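Local coordinates for BH1408 protein (Bacillus halodurans, PDB 4E0A) that probably transfers an acetyl group to an amine nitrogen, acting as a GNAT-type N-acetyltransferase, at residues A[17-20]-A[21-25]. The protein carries 1 engineered substitution. Sequence-based numbering, arbitrary orientation.
Sequences LHTQ and VHEAH
H18 and H22 meet one helical turn apart, where H22 N donates to H18 O at 2.8 Å with the donor in the carbonyl plane, and the H18 ring brings CE1 within 4.3 Å of H22 CB. Both rings have CG anti to the backbone N (chi1 -177° for H18, -170° for H22), sending both to one flank. The next i to i+4 bond, E23 N to T19 O at 2.8 Å, is nearly straight at 172°, and T19 CG2 lies 4.3 Å from E23 CG. V21 N to L17 O, at 3.5 Å, is weak. These bonds belong to helix 11-28, which packs L17, H18 and V21 against strands 65-77 and 86-96 of the mixed sheet of the GNAT fold. One turn on, V21 O accepts twice from H25, from N and from ND1 (2.9 Å), the donors reaching it from opposite faces of the carbonyl plane; the second bond holds the imidazole's rotation, V21 O lying close to the ring plane, and F33 and F132 meet this ring edge-to-face. Farther out, T39 OG1 is hydrogen-bonded to H18 ND1 and to T19 OG1, R34 O to H22 NE2, and the extended Q20 side chain bonds through NE2 with D97 OD1 and OE1 with E98 N.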
loop_
_atom_site.group_PDB
_atom_site.type_symbol
_atom_site.label_atom_id
_atom_site.label_comp_id
_atom_site.label_asym_id
_atom_site.label_seq_id
_atom_site.Cartn_x
_atom_site.Cartn_y
_atom_site.Cartn_z
ATOM N N LEU A 17 1.475 16.520 -18.067
ATOM C CA LEU A 17 1.246 16.677 -16.631
ATOM C C LEU A 17 1.725 15.464 -15.843
ATOM O O LEU A 17 2.333 15.617 -14.788
ATOM C CB LEU A 17 -0.240 16.916 -16.346
ATOM C CG LEU A 17 -0.744 18.363 -16.366
ATOM C CD1 LEU A 17 -0.134 19.210 -17.465
ATOM C CD2 LEU A 17 -2.264 18.341 -16.492
ATOM N N HIS A 18 1.454 14.265 -16.347
ATOM C CA HIS A 18 1.889 13.063 -15.648
ATOM C C HIS A 18 3.410 13.049 -15.509
ATOM O O HIS A 18 3.954 12.651 -14.473
ATOM C CB HIS A 18 1.411 11.798 -16.356
ATOM C CG HIS A 18 1.779 10.537 -15.632
ATOM N ND1 HIS A 18 2.949 9.850 -15.881
ATOM C CD2 HIS A 18 1.137 9.843 -14.662
ATOM C CE1 HIS A 18 3.009 8.785 -15.101
ATOM N NE2 HIS A 18 1.925 8.758 -14.350
ATOM N N THR A 19 4.084 13.517 -16.553
ATOM C CA THR A 19 5.543 13.558 -16.571
ATOM C C THR A 19 6.151 14.497 -15.521
ATOM O O THR A 19 7.163 14.143 -14.908
ATOM C CB THR A 19 6.068 13.871 -17.986
ATOM O OG1 THR A 19 5.740 12.769 -18.839
ATOM C CG2 THR A 19 7.593 14.063 -17.985
ATOM N N GLN A 20 5.557 15.681 -15.318
ATOM C CA GLN A 20 6.001 16.567 -14.243
ATOM C C GLN A 20 6.068 15.797 -12.931
ATOM O O GLN A 20 7.091 15.811 -12.239
ATOM C CB GLN A 20 5.055 17.763 -14.066
ATOM C CG GLN A 20 4.975 18.693 -15.245
ATOM C CD GLN A 20 3.963 19.807 -15.035
ATOM O OE1 GLN A 20 3.379 19.945 -13.955
ATOM N NE2 GLN A 20 3.745 20.606 -16.071
ATOM N N VAL A 21 4.973 15.118 -12.596
ATOM C CA VAL A 21 4.909 14.381 -11.339
ATOM C C VAL A 21 5.846 13.167 -11.359
ATOM O O VAL A 21 6.540 12.894 -10.373
ATOM C CB VAL A 21 3.460 13.974 -10.972
ATOM C CG1 VAL A 21 3.444 12.978 -9.818
ATOM C CG2 VAL A 21 2.638 15.218 -10.605
ATOM N N HIS A 22 5.902 12.464 -12.489
ATOM C CA HIS A 22 6.790 11.310 -12.564
ATOM C C HIS A 22 8.239 11.711 -12.335
ATOM O O HIS A 22 8.948 11.074 -11.554
ATOM C CB HIS A 22 6.698 10.563 -13.887
ATOM C CG HIS A 22 7.427 9.259 -13.849
ATOM N ND1 HIS A 22 6.996 8.206 -13.077
ATOM C CD2 HIS A 22 8.588 8.862 -14.420
ATOM C CE1 HIS A 22 7.842 7.196 -13.203
ATOM N NE2 HIS A 22 8.814 7.567 -14.014
ATOM N N GLU A 23 8.671 12.771 -13.007
ATOM C CA GLU A 23 10.036 13.247 -12.835
ATOM C C GLU A 23 10.359 13.655 -11.384
ATOM O O GLU A 23 11.481 13.451 -10.920
ATOM C CB GLU A 23 10.358 14.371 -13.824
ATOM C CG GLU A 23 10.806 13.854 -15.184
ATOM C CD GLU A 23 12.149 13.111 -15.107
ATOM O OE1 GLU A 23 13.148 13.718 -14.654
ATOM O OE2 GLU A 23 12.202 11.918 -15.490
ATOM N N ALA A 24 9.385 14.220 -10.675
ATOM C CA ALA A 24 9.587 14.558 -9.264
ATOM C C ALA A 24 9.912 13.296 -8.488
ATOM O O ALA A 24 10.799 13.282 -7.638
ATOM C CB ALA A 24 8.350 15.229 -8.685
ATOM N N HIS A 25 9.204 12.222 -8.812
ATOM C CA HIS A 25 9.371 10.956 -8.121
ATOM C C HIS A 25 10.709 10.314 -8.504
ATOM O O HIS A 25 11.392 9.737 -7.657
ATOM C CB HIS A 25 8.169 10.027 -8.396
ATOM C CG HIS A 25 6.937 10.389 -7.610
ATOM N ND1 HIS A 25 6.150 11.481 -7.914
ATOM C CD2 HIS A 25 6.371 9.812 -6.520
ATOM C CE1 HIS A 25 5.147 11.556 -7.052
ATOM N NE2 HIS A 25 5.267 10.563 -6.186
#